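Local coordinates for beta sliding clamp (Borrelia burgdorferi, PDB 6DJ8), which probably encircles DNA as a head-to-tail ring dimer and tethers DNA polymerases and other proteins to it for processive replication, at residues F15-N20 / K97-V102; N39-A44 / K78-A83; F218-K223 / C258-G263; Q312-G317 / E327-D332. All coordinates share one frame; numbering follows the deposited sequence. Where two conformers were deposited one is given.

How the contacts relate
The four contacts sample all three domains of the elongated subunit. Contacts 1 and 2 share the N-terminal domain, their centres about 19 Å apart, and contact 2 is nested within the loop that contact 1 closes; contacts 1, 3 and 4 follow in series. Helix 83-92 links the first two: it begins at the end of the 78-83 segment and packs against contact 1. Contact 3, in the central domain, has its centre about 26 Å from that of contact 2; strands 77-82 and 254-259 belong to one antiparallel sheet that runs through both domains. Contact 4 is a C-terminal-domain hairpin about 58 Å from contact 1, centre to centre, where it meets the second subunit of the ring.

Contact 1. Residues F15-N20 / K97-V102; sequences FICETN and KKIKIV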
loop_
_atom_site.group_PDB
_atom_site.type_symbol
_atom_site.label_atom_id
_atom_site.label_comp_id
_atom_site.label_asym_id
_atom_site.label_seq_id
_atom_site.Cartn_x
_atom_site.Cartn_y
_atom_site.Cartn_z
ATOM N N PHE A 15 5.754 35.323 -1.196
ATOM C CA PHE A 15 7.129 34.885 -1.076
ATOM C C PHE A 15 7.425 33.909 -2.203
ATOM O O PHE A 15 6.528 33.247 -2.727
ATOM C CB PHE A 15 7.429 34.255 0.289
ATOM C CG PHE A 15 6.648 33.027 0.575
ATOM C CD1 PHE A 15 5.412 33.116 1.176
ATOM C CD2 PHE A 15 7.142 31.777 0.253
ATOM C CE1 PHE A 15 4.678 31.987 1.445
ATOM C CE2 PHE A 15 6.418 30.656 0.520
ATOM C CZ PHE A 15 5.173 30.758 1.109
ATOM N N ILE A 16 8.705 33.831 -2.557
ATOM C CA ILE A 16 9.225 32.877 -3.523
ATOM C C ILE A 16 10.040 31.856 -2.751
ATOM O O ILE A 16 10.844 32.221 -1.885
ATOM C CB ILE A 16 10.085 33.581 -4.590
ATOM C CG1 ILE A 16 9.279 34.702 -5.279
ATOM C CG2 ILE A 16 10.632 32.569 -5.603
ATOM C CD1 ILE A 16 10.057 35.474 -6.314
ATOM N N CYS A 17 9.834 30.581 -3.056
ATOM C CA CYS A 17 10.546 29.522 -2.362
ATOM C C CYS A 17 10.918 28.429 -3.349
ATOM O O CYS A 17 10.420 28.370 -4.480
ATOM C CB CYS A 17 9.710 28.929 -1.233
ATOM S SG CYS A 17 8.213 28.155 -1.818
ATOM N N GLU A 18 11.814 27.565 -2.906
ATOM C CA GLU A 18 12.140 26.360 -3.655
ATOM C C GLU A 18 11.027 25.337 -3.445
ATOM O O GLU A 18 10.710 24.969 -2.303
ATOM C CB GLU A 18 13.502 25.821 -3.216
ATOM C CG GLU A 18 13.926 24.532 -3.880
ATOM C CD GLU A 18 15.428 24.324 -3.818
ATOM O OE1 GLU A 18 16.159 25.317 -3.594
ATOM O OE2 GLU A 18 15.873 23.171 -3.995
ATOM N N THR A 19 10.421 24.891 -4.547
ATOM C CA THR A 19 9.252 24.022 -4.459
ATOM C C THR A 19 9.556 22.739 -3.695
ATOM O O THR A 19 8.787 22.330 -2.817
ATOM C CB THR A 19 8.756 23.690 -5.864
ATOM O OG1 THR A 19 8.544 24.915 -6.585
ATOM C CG2 THR A 19 7.459 22.933 -5.795
ATOM N N ASN A 20 10.645 22.054 -4.057
ATOM C CA ASN A 20 10.939 20.787 -3.399
ATOM C C ASN A 20 11.198 20.994 -1.912
ATOM O O ASN A 20 10.805 20.166 -1.086
ATOM C CB ASN A 20 12.132 20.099 -4.059
ATOM C CG ASN A 20 12.317 18.661 -3.559
ATOM O OD1 ASN A 20 13.204 18.380 -2.748
ATOM N ND2 ASN A 20 11.453 17.760 -4.014
ATOM N N LYS A 97 10.881 24.506 -10.407
ATOM C CA LYS A 97 11.971 24.547 -9.437
ATOM C C LYS A 97 11.645 25.500 -8.284
ATOM O O LYS A 97 11.924 25.196 -7.118
ATOM C CB LYS A 97 13.267 24.956 -10.140
ATOM C CG LYS A 97 14.436 25.171 -9.198
ATOM C CD LYS A 97 15.359 23.961 -9.132
ATOM C CE LYS A 97 16.287 24.040 -7.915
ATOM N NZ LYS A 97 16.939 25.378 -7.805
ATOM N N LYS A 98 11.013 26.633 -8.591
ATOM C CA LYS A 98 10.620 27.643 -7.617
ATOM C C LYS A 98 9.171 28.045 -7.847
ATOM O O LYS A 98 8.703 28.099 -8.992
ATOM C CB LYS A 98 11.497 28.897 -7.740
ATOM C CG LYS A 98 12.969 28.637 -7.514
ATOM C CD LYS A 98 13.781 29.921 -7.469
ATOM C CE LYS A 98 15.212 29.618 -7.030
ATOM N NZ LYS A 98 16.075 30.833 -6.949
ATOM N N ILE A 99 8.468 28.383 -6.764
ATOM C CA ILE A 99 7.104 28.883 -6.912
ATOM C C ILE A 99 6.962 30.227 -6.210
ATOM O O ILE A 99 7.681 30.539 -5.253
ATOM C CB ILE A 99 6.048 27.891 -6.384
ATOM C CG1 ILE A 99 6.421 27.408 -4.971
ATOM C CG2 ILE A 99 5.903 26.707 -7.319
ATOM C CD1 ILE A 99 5.303 26.633 -4.326
ATOM N N LYS A 100 6.023 31.029 -6.703
ATOM C CA LYS A 100 5.664 32.302 -6.100
ATOM C C LYS A 100 4.311 32.104 -5.435
ATOM O O LYS A 100 3.347 31.682 -6.088
ATOM C CB LYS A 100 5.614 33.417 -7.155
ATOM C CG LYS A 100 5.312 34.819 -6.607
ATOM C CD LYS A 100 5.486 35.904 -7.700
ATOM C CE LYS A 100 5.241 37.312 -7.151
ATOM N NZ LYS A 100 5.222 38.375 -8.214
ATOM N N ILE A 101 4.238 32.384 -4.140
ATOM C CA ILE A 101 3.014 32.210 -3.374
ATOM C C ILE A 101 2.538 33.594 -2.964
ATOM O O ILE A 101 3.250 34.315 -2.265
ATOM C CB ILE A 101 3.248 31.303 -2.163
ATOM C CG1 ILE A 101 3.670 29.904 -2.660
ATOM C CG2 ILE A 101 2.012 31.257 -1.296
ATOM C CD1 ILE A 101 4.042 28.899 -1.559
ATOM N N VAL A 102 1.340 33.964 -3.406
ATOM C CA VAL A 102 0.780 35.293 -3.206
ATOM C C VAL A 102 -0.368 35.157 -2.223
ATOM O O VAL A 102 -1.207 34.263 -2.369
ATOM C CB VAL A 102 0.291 35.907 -4.531
ATOM C CG1 VAL A 102 -0.329 37.282 -4.284
ATOM C CG2 VAL A 102 1.426 35.999 -5.534
HETATM O O HOH W 1 12.261 22.669 -6.248
#
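Phe15 swings its ring into the crowded position between its backbone N and carbonyl carbon (chi1 62°), which lays one ring face over Ile101. Ile101 CB sits 4.1 Å from the ring centroid in a CH-pi contact, while its CD1 comes closest to Phe15 CZ, 3.4 Å away. Cys17, also crowded at chi1 63°, rests SG against Ile99 CG1 at 3.7 Å. Ile99 adopts the same kind of rotamer (chi1 49°), and its CG2 approaches Thr19 OG1 to 3.3 Å; that hydroxyl is hydrogen-bonded to Tyr96 O. Strands 14-18 and 98-104 are antiparallel neighbours in a sheet of the N-terminal domain, Phe15 joined to Ile101 and Cys17 to Ile99, each by a reciprocal pair of backbone hydrogen bonds. Phe15, Cys17, Ile99 and Ile101 share the inner face, where Phe86 and Val90 of helix 83-92 meet it. On the other face the Ile16 and Lys100 side chains cross obliquely, CG1 of Ile16 4.2 Å from Lys100 CG. Glu18 is the N-cap of helix 19-29; just beyond it, Thr19 N hydrogen-bonds Lys97 O (3.0 Å) from above the carbonyl plane. The same oxygen accepts from a water that takes the N-H of Asn20.

Contact 2. Residues N39-A44 / K78-A83; sequences NDIWSA and KVLINA
A single direct hydrogen bond, nearly straight, ties the segments: Ala83 N donates to Ser43 O at 3.0 Å (N-H...O angle 174°), on a lone pair. Beside it the Ala44 methyl packs on the end of strand 77-82, CB lying 3.4 Å from Ile81 O and 3.8 Å from Leu80 CG. Leu80 holds CG anti to its backbone N (chi1 -172°), which turns its branch to the 39-44 segment; the Leu80 and Ile41 side chains cross obliquely, CD2 of Leu80 4.2 Å from Ile41 CG2. A water bridges the segments, accepting from Asn82 ND2 at 2.8 Å and donating to Asp40 O. The contact lies in the N-terminal domain at the switch from strand 77-82 to helix 83-92, where Ala44, at the start of the neighbouring strand 44-50, and Asn82 form an antiparallel non-hydrogen-bonded pair. Asn82 is the N-cap of that helix: OD1 accepts from Asn85 N while ND2 holds the water. Further out, the 39-44 turn is shaped by Asp40. Its OD1 takes the N-H of Trp42 at 3.0 Å in an Asx turn, met from above the carboxylate plane, and its backbone O also accepts from Ser43 N. Arg36 meets the turn at Asp40 and Ser43, through a salt bridge from NH2 to OD2 of Asp40, an atom less surely placed, and a hydrogen bond between its backbone N and Ser43 OG.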
loop_
_atom_site.group_PDB
_atom_site.type_symbol
_atom_site.label_atom_id
_atom_site.label_comp_id
_atom_site.label_asym_id
_atom_site.label_seq_id
_atom_site.Cartn_x
_atom_site.Cartn_y
_atom_site.Cartn_z
ATOM N N ASN A 39 -12.265 23.051 7.050
ATOM C CA ASN A 39 -12.648 24.188 7.881
ATOM C C ASN A 39 -12.069 24.133 9.281
ATOM O O ASN A 39 -12.324 25.053 10.060
ATOM C CB ASN A 39 -14.169 24.317 7.987
ATOM C CG ASN A 39 -14.785 24.881 6.735
ATOM O OD1 ASN A 39 -14.114 25.564 5.963
ATOM N ND2 ASN A 39 -16.070 24.619 6.532
ATOM N N ASP A 40 -11.311 23.097 9.615
ATOM C CA ASP A 40 -10.809 22.910 10.972
ATOM C C ASP A 40 -9.455 23.591 11.155
ATOM O O ASP A 40 -8.471 23.212 10.514
ATOM C CB ASP A 40 -10.673 21.420 11.253
ATOM C CG ASP A 40 -10.206 21.140 12.651
ATOM O OD1 ASP A 40 -10.209 22.072 13.482
ATOM O OD2 ASP A 40 -9.778 19.997 12.891
ATOM N N ILE A 41 -9.388 24.542 12.087
ATOM C CA ILE A 41 -8.128 25.242 12.305
ATOM C C ILE A 41 -7.054 24.306 12.839
ATOM O O ILE A 41 -5.862 24.585 12.667
ATOM C CB ILE A 41 -8.290 26.446 13.250
ATOM C CG1 ILE A 41 -8.708 25.997 14.646
ATOM C CG2 ILE A 41 -9.269 27.472 12.694
ATOM C CD1 ILE A 41 -8.509 27.080 15.677
ATOM N N TRP A 42 -7.439 23.202 13.486
ATOM C CA TRP A 42 -6.464 22.231 13.970
ATOM C C TRP A 42 -6.041 21.252 12.886
ATOM O O TRP A 42 -5.212 20.370 13.143
ATOM C CB TRP A 42 -7.031 21.497 15.186
ATOM C CG TRP A 42 -7.468 22.476 16.219
ATOM C CD1 TRP A 42 -8.745 22.714 16.634
ATOM C CD2 TRP A 42 -6.631 23.401 16.937
ATOM N NE1 TRP A 42 -8.757 23.715 17.581
ATOM C CE2 TRP A 42 -7.473 24.153 17.783
ATOM C CE3 TRP A 42 -5.252 23.654 16.956
ATOM C CZ2 TRP A 42 -6.987 25.142 18.630
ATOM C CZ3 TRP A 42 -4.774 24.639 17.789
ATOM C CH2 TRP A 42 -5.639 25.370 18.623
ATOM N N SER A 43 -6.583 21.401 11.683
ATOM C CA SER A 43 -6.090 20.709 10.505
ATOM C C SER A 43 -5.195 21.606 9.667
ATOM O O SER A 43 -4.726 21.187 8.601
ATOM C CB SER A 43 -7.260 20.188 9.671
ATOM O OG SER A 43 -7.944 19.149 10.362
ATOM N N ALA A 44 -4.946 22.825 10.130
ATOM C CA ALA A 44 -4.185 23.814 9.390
ATOM C C ALA A 44 -2.758 23.888 9.903
ATOM O O ALA A 44 -2.426 23.391 10.980
ATOM C CB ALA A 44 -4.846 25.186 9.512
ATOM N N LYS A 78 1.353 36.633 7.869
ATOM C CA LYS A 78 1.072 35.275 8.315
ATOM C C LYS A 78 -0.169 34.759 7.599
ATOM O O LYS A 78 -1.050 35.536 7.221
ATOM C CB LYS A 78 0.863 35.188 9.838
ATOM C CG LYS A 78 2.023 35.707 10.673
ATOM C CD LYS A 78 1.815 35.359 12.139
ATOM C CE LYS A 78 2.898 35.949 13.020
ATOM N NZ LYS A 78 3.302 34.956 14.069
ATOM N N VAL A 79 -0.210 33.440 7.396
ATOM C CA VAL A 79 -1.327 32.749 6.753
ATOM C C VAL A 79 -1.587 31.435 7.483
ATOM O O VAL A 79 -0.657 30.663 7.730
ATOM C CB VAL A 79 -1.057 32.468 5.259
ATOM C CG1 VAL A 79 -2.129 31.566 4.712
ATOM C CG2 VAL A 79 -1.048 33.769 4.478
ATOM N N LEU A 80 -2.847 31.186 7.827
ATOM C CA LEU A 80 -3.283 29.896 8.345
ATOM C C LEU A 80 -3.998 29.146 7.227
ATOM O O LEU A 80 -4.992 29.649 6.680
ATOM C CB LEU A 80 -4.208 30.089 9.541
ATOM C CG LEU A 80 -4.608 28.855 10.337
ATOM C CD1 LEU A 80 -3.391 28.312 11.079
ATOM C CD2 LEU A 80 -5.726 29.214 11.318
ATOM N N ILE A 81 -3.498 27.969 6.869
ATOM C CA ILE A 81 -4.036 27.244 5.718
ATOM C C ILE A 81 -4.068 25.752 6.012
ATOM O O ILE A 81 -3.135 25.203 6.601
ATOM C CB ILE A 81 -3.231 27.532 4.438
ATOM C CG1 ILE A 81 -3.779 26.728 3.245
ATOM C CG2 ILE A 81 -1.765 27.206 4.625
ATOM C CD1 ILE A 81 -3.144 27.154 1.961
ATOM N N ASN A 82 -5.156 25.104 5.602
ATOM C CA ASN A 82 -5.300 23.658 5.717
ATOM C C ASN A 82 -4.068 22.944 5.188
ATOM O O ASN A 82 -3.662 23.161 4.047
ATOM C CB ASN A 82 -6.549 23.218 4.957
ATOM C CG ASN A 82 -6.714 21.727 4.940
ATOM O OD1 ASN A 82 -6.376 21.063 3.952
ATOM N ND2 ASN A 82 -7.208 21.178 6.045
ATOM N N ALA A 83 -3.463 22.091 6.035
ATOM C CA ALA A 83 -2.164 21.513 5.700
ATOM C C ALA A 83 -2.249 20.592 4.487
ATOM O O ALA A 83 -1.339 20.576 3.655
ATOM C CB ALA A 83 -1.606 20.728 6.893
HETATM O O HOH W 2 -7.817 23.186 7.913
#

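Contact 3. Residues F218-K223 / C258-G263; sequences FIVPVK and CSLING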
loop_
_atom_site.group_PDB
_atom_site.type_symbol
_atom_site.label_atom_id
_atom_site.label_comp_id
_atom_site.label_asym_id
_atom_site.label_seq_id
_atom_site.Cartn_x
_atom_site.Cartn_y
_atom_site.Cartn_z
ATOM N N PHE A 218 11.822 12.492 34.249
ATOM C CA PHE A 218 10.899 13.088 33.294
ATOM C C PHE A 218 10.257 12.005 32.443
ATOM O O PHE A 218 10.921 11.048 32.038
ATOM C CB PHE A 218 11.610 14.097 32.370
ATOM C CG PHE A 218 12.477 15.091 33.103
ATOM C CD1 PHE A 218 11.903 16.109 33.845
ATOM C CD2 PHE A 218 13.860 15.010 33.041
ATOM C CE1 PHE A 218 12.699 17.035 34.534
ATOM C CE2 PHE A 218 14.662 15.919 33.726
ATOM C CZ PHE A 218 14.079 16.940 34.475
ATOM N N ILE A 219 8.969 12.186 32.158
ATOM C CA ILE A 219 8.185 11.270 31.340
ATOM C C ILE A 219 7.676 12.053 30.140
ATOM O O ILE A 219 6.896 13.003 30.302
ATOM C CB ILE A 219 7.013 10.654 32.115
ATOM C CG1 ILE A 219 7.506 9.973 33.396
ATOM C CG2 ILE A 219 6.241 9.670 31.230
ATOM C CD1 ILE A 219 6.421 9.737 34.370
ATOM N N VAL A 220 8.107 11.650 28.955
ATOM C CA VAL A 220 7.803 12.337 27.699
ATOM C C VAL A 220 6.896 11.445 26.859
ATOM O O VAL A 220 7.264 10.301 26.578
ATOM C CB VAL A 220 9.083 12.668 26.917
ATOM C CG1 VAL A 220 8.727 13.439 25.641
ATOM C CG2 VAL A 220 10.048 13.466 27.793
ATOM N N PRO A 221 5.742 11.928 26.417
ATOM C CA PRO A 221 4.874 11.101 25.569
ATOM C C PRO A 221 5.636 10.616 24.353
ATOM O O PRO A 221 6.439 11.345 23.766
ATOM C CB PRO A 221 3.725 12.040 25.184
ATOM C CG PRO A 221 3.693 13.061 26.301
ATOM C CD PRO A 221 5.158 13.271 26.609
ATOM N N VAL A 222 5.419 9.346 24.005
ATOM C CA VAL A 222 6.227 8.751 22.958
ATOM C C VAL A 222 5.979 9.410 21.597
ATOM O O VAL A 222 6.860 9.369 20.733
ATOM C CB VAL A 222 5.994 7.226 22.901
ATOM C CG1 VAL A 222 4.557 6.886 22.392
ATOM C CG2 VAL A 222 7.061 6.578 22.018
ATOM N N LYS A 223 4.820 10.029 21.376
ATOM C CA LYS A 223 4.507 10.493 20.016
ATOM C C LYS A 223 5.602 11.403 19.470
ATOM O O LYS A 223 6.012 11.258 18.310
ATOM C CB LYS A 223 3.157 11.204 19.972
ATOM C CG LYS A 223 2.800 11.771 18.586
ATOM C CD LYS A 223 1.442 12.438 18.587
ATOM C CE LYS A 223 1.051 12.930 17.174
ATOM N NZ LYS A 223 -0.250 13.660 17.227
ATOM N N CYS A 258 6.879 19.713 23.673
ATOM C CA CYS A 258 5.637 19.087 24.106
ATOM C C CYS A 258 5.593 19.113 25.624
ATOM O O CYS A 258 6.567 19.488 26.280
ATOM C CB CYS A 258 5.517 17.656 23.573
ATOM S SG CYS A 258 6.649 16.443 24.372
ATOM N N SER A 259 4.444 18.729 26.178
ATOM C CA SER A 259 4.283 18.690 27.628
ATOM C C SER A 259 4.744 17.354 28.181
ATOM O O SER A 259 4.635 16.310 27.523
ATOM C CB SER A 259 2.830 18.911 28.041
ATOM O OG SER A 259 2.439 20.239 27.787
ATOM N N LEU A 260 5.262 17.398 29.404
ATOM C CA LEU A 260 5.589 16.184 30.126
ATOM C C LEU A 260 4.336 15.584 30.756
ATOM O O LEU A 260 3.332 16.258 30.988
ATOM C CB LEU A 260 6.630 16.470 31.210
ATOM C CG LEU A 260 7.915 17.138 30.718
ATOM C CD1 LEU A 260 8.795 17.510 31.901
ATOM C CD2 LEU A 260 8.671 16.251 29.738
ATOM N N ILE A 261 4.406 14.289 31.032
ATOM C CA ILE A 261 3.373 13.603 31.795
ATOM C C ILE A 261 3.768 13.737 33.256
ATOM O O ILE A 261 4.892 13.380 33.624
ATOM C CB ILE A 261 3.276 12.132 31.361
ATOM C CG1 ILE A 261 2.866 12.066 29.892
ATOM C CG2 ILE A 261 2.247 11.383 32.200
ATOM C CD1 ILE A 261 3.434 10.887 29.177
ATOM N N ASN A 262 2.877 14.292 34.084
ATOM C CA ASN A 262 3.178 14.485 35.505
ATOM C C ASN A 262 2.692 13.260 36.265
ATOM O O ASN A 262 1.559 13.191 36.741
ATOM C CB ASN A 262 2.554 15.765 36.049
ATOM C CG ASN A 262 2.755 15.913 37.549
ATOM O OD1 ASN A 262 3.874 16.111 38.023
ATOM N ND2 ASN A 262 1.668 15.816 38.304
ATOM N N GLY A 263 3.573 12.279 36.391
ATOM C CA GLY A 263 3.229 11.058 37.088
ATOM C C GLY A 263 4.449 10.407 37.693
ATOM O O GLY A 263 5.540 10.984 37.657
HETATM O O HOH W 3 7.429 13.784 34.014
#
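This is a largely apolar corner contact in the central domain, where strand 218-221, at the edge of one antiparallel sheet, meets the end of strand 254-259 of another and the loop that follows it. End to end, residues 218-221 and 258-263 run 117° apart, and one direct hydrogen bond joins them: Ile261 N donates to Ile219 O at 2.9 Å, in the carbonyl plane. A water completes the junction, accepting from Ile219 N and donating to Ile261 O at 2.6 Å, so the backbone N and O of each isoleucine are all used. Beside this bond the Ile261 and Pro221 side chains run antiparallel past one another, with Ile261 CD1 3.6 Å from Pro221 CG and 3.7 Å from Ile219 CG2. Where the two sheets meet, Phe247 of strand 246-251 touches Val220, Cys258 and Leu260. Leu260 divides its branches: CD2 reaches Val220 CG2 at 3.7 Å, whereas CD1 meets Phe218 CD1 obliquely at 3.9 Å; the Phe218 ring also stacks with Phe242. Val220 spreads its two methyls likewise, CG1 (anti to the backbone N, chi1 -178°) coming within 3.9 Å of Cys258 SG. Farther along the segment Pro221 CD nestles against Ser259 O, 3.2 Å away.

Contact 4. Residues Q312-G317 / E327-D332; sequences QLKLLG and EFFIKD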
loop_
_atom_site.group_PDB
_atom_site.type_symbol
_atom_site.label_atom_id
_atom_site.label_comp_id
_atom_site.label_asym_id
_atom_site.label_seq_id
_atom_site.Cartn_x
_atom_site.Cartn_y
_atom_site.Cartn_z
ATOM N N GLN A 312 18.830 -27.456 19.458
ATOM C CA GLN A 312 17.996 -26.671 18.562
ATOM C C GLN A 312 17.071 -25.771 19.361
ATOM O O GLN A 312 16.768 -26.032 20.530
ATOM C CB GLN A 312 17.136 -27.566 17.672
ATOM C CG GLN A 312 15.993 -28.165 18.461
ATOM C CD GLN A 312 15.947 -29.654 18.399
ATOM O OE1 GLN A 312 16.791 -30.284 17.769
ATOM N NE2 GLN A 312 14.975 -30.238 19.087
ATOM N N LEU A 313 16.576 -24.748 18.676
ATOM C CA LEU A 313 15.453 -23.946 19.123
ATOM C C LEU A 313 14.264 -24.322 18.251
ATOM O O LEU A 313 14.364 -24.287 17.020
ATOM C CB LEU A 313 15.747 -22.452 18.975
ATOM C CG LEU A 313 14.569 -21.494 19.135
ATOM C CD1 LEU A 313 13.974 -21.579 20.530
ATOM C CD2 LEU A 313 14.963 -20.040 18.783
ATOM N N LYS A 314 13.144 -24.663 18.878
ATOM C CA LYS A 314 11.936 -25.051 18.162
ATOM C C LYS A 314 10.927 -23.912 18.219
ATOM O O LYS A 314 10.675 -23.353 19.287
ATOM C CB LYS A 314 11.330 -26.324 18.765
ATOM C CG LYS A 314 10.019 -26.748 18.103
ATOM C CD LYS A 314 9.374 -27.938 18.813
ATOM C CE LYS A 314 8.252 -28.500 17.932
ATOM N NZ LYS A 314 7.226 -29.293 18.667
ATOM N N LEU A 315 10.384 -23.540 17.064
ATOM C CA LEU A 315 9.332 -22.532 16.973
ATOM C C LEU A 315 8.064 -23.231 16.506
ATOM O O LEU A 315 8.058 -23.866 15.447
ATOM C CB LEU A 315 9.692 -21.403 16.005
ATOM C CG LEU A 315 11.131 -20.916 15.840
ATOM C CD1 LEU A 315 11.199 -19.985 14.635
ATOM C CD2 LEU A 315 11.637 -20.210 17.079
ATOM N N LEU A 316 6.996 -23.107 17.291
ATOM C CA LEU A 316 5.761 -23.835 17.039
ATOM C C LEU A 316 4.597 -22.861 16.976
ATOM O O LEU A 316 4.316 -22.155 17.952
ATOM C CB LEU A 316 5.524 -24.889 18.118
ATOM C CG LEU A 316 4.152 -25.556 18.162
ATOM C CD1 LEU A 316 3.935 -26.354 16.887
ATOM C CD2 LEU A 316 4.100 -26.501 19.380
ATOM N N GLY A 317 3.924 -22.838 15.829
ATOM C CA GLY A 317 2.687 -22.114 15.676
ATOM C C GLY A 317 1.572 -23.127 15.567
ATOM O O GLY A 317 1.576 -23.971 14.660
ATOM N N GLU A 327 5.904 -26.122 12.451
ATOM C CA GLU A 327 7.049 -26.306 13.339
ATOM C C GLU A 327 8.335 -26.020 12.585
ATOM O O GLU A 327 8.584 -26.622 11.535
ATOM C CB GLU A 327 7.117 -27.736 13.895
ATOM C CG GLU A 327 5.897 -28.224 14.647
ATOM C CD GLU A 327 5.993 -29.706 15.002
ATOM O OE1 GLU A 327 6.081 -30.034 16.205
ATOM O OE2 GLU A 327 6.035 -30.540 14.070
ATOM N N PHE A 328 9.156 -25.121 13.123
ATOM C CA PHE A 328 10.443 -24.800 12.523
ATOM C C PHE A 328 11.549 -24.894 13.559
ATOM O O PHE A 328 11.372 -24.507 14.719
ATOM C CB PHE A 328 10.469 -23.404 11.927
ATOM C CG PHE A 328 9.432 -23.186 10.832
ATOM C CD1 PHE A 328 8.123 -22.878 11.161
ATOM C CD2 PHE A 328 9.781 -23.295 9.499
ATOM C CE1 PHE A 328 7.144 -22.673 10.155
ATOM C CE2 PHE A 328 8.821 -23.102 8.491
ATOM C CZ PHE A 328 7.506 -22.783 8.833
ATOM N N PHE A 329 12.715 -25.333 13.094
ATOM C CA PHE A 329 13.877 -25.572 13.932
ATOM C C PHE A 329 15.052 -24.735 13.450
ATOM O O PHE A 329 15.242 -24.539 12.244
ATOM C CB PHE A 329 14.239 -27.058 13.913
ATOM C CG PHE A 329 13.181 -27.934 14.502
ATOM C CD1 PHE A 329 12.125 -28.396 13.720
ATOM C CD2 PHE A 329 13.243 -28.309 15.846
ATOM C CE1 PHE A 329 11.147 -29.211 14.265
ATOM C CE2 PHE A 329 12.274 -29.126 16.396
ATOM C CZ PHE A 329 11.219 -29.576 15.602
ATOM N N ILE A 330 15.835 -24.241 14.408
ATOM C CA ILE A 330 17.077 -23.527 14.147
ATOM C C ILE A 330 18.187 -24.257 14.883
ATOM O O ILE A 330 18.065 -24.516 16.088
ATOM C CB ILE A 330 16.991 -22.061 14.596
ATOM C CG1 ILE A 330 15.882 -21.337 13.824
ATOM C CG2 ILE A 330 18.349 -21.371 14.429
ATOM C CD1 ILE A 330 15.633 -19.850 14.273
ATOM N N LYS A 331 19.245 -24.618 14.156
ATOM C CA LYS A 331 20.297 -25.473 14.695
ATOM C C LYS A 331 21.666 -24.889 14.368
ATOM O O LYS A 331 21.777 -23.841 13.725
ATOM C CB LYS A 331 20.181 -26.899 14.151
ATOM C CG LYS A 331 18.818 -27.551 14.364
ATOM C CD LYS A 331 18.742 -28.927 13.668
ATOM C CE LYS A 331 17.413 -29.617 13.967
ATOM N NZ LYS A 331 17.264 -30.919 13.229
ATOM N N ASP A 332 22.709 -25.590 14.811
ATOM C CA ASP A 332 24.078 -25.193 14.515
ATOM C C ASP A 332 24.251 -24.998 13.008
ATOM O O ASP A 332 23.700 -25.773 12.219
ATOM C CB ASP A 332 25.046 -26.256 15.041
ATOM C CG ASP A 332 26.496 -25.939 14.733
ATOM O OD1 ASP A 332 26.961 -26.266 13.620
ATOM O OD2 ASP A 332 27.167 -25.352 15.605
#
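Lys314 runs out extended, CG anti to its backbone N (chi1 177°), alongside the Phe329 ring and in the same direction. Its aliphatic part touches the ring obliquely, CG 3.7 Å from Phe329 CE2, and the straight chain carries NZ on to Glu327. Lys314 NZ and Glu327 OE1 form a salt bridge at 2.8 Å, on the anti lone pair of that oxygen, and the two side chains cross obliquely. Leu316 CD1 lies against Glu327 CG at 3.5 Å. Next along the same side of the ring, Gln312 CG meets the edge at Phe329 CD2, 3.8 Å away, with the amide plane turned 82° from the ring. Gln312 CB lies alongside Lys331 CG at 3.7 Å. These residues decorate one face of a beta hairpin in the C-terminal domain; reciprocal backbone bonds link Leu313 with Ile330 and Leu315 with Phe328, the shortest from Leu315 N to Phe328 O at 2.7 Å. On the opposite face Leu315, Phe328 and Ile330 pack toward helix 284-294. Strand 325-331 lies at the dimer interface: Phe329 N bonds to Asp125 OD1 and Lys331 NZ to Tyr123 O, both of the second subunit, and through Glu327 the sheet continues into a strand there.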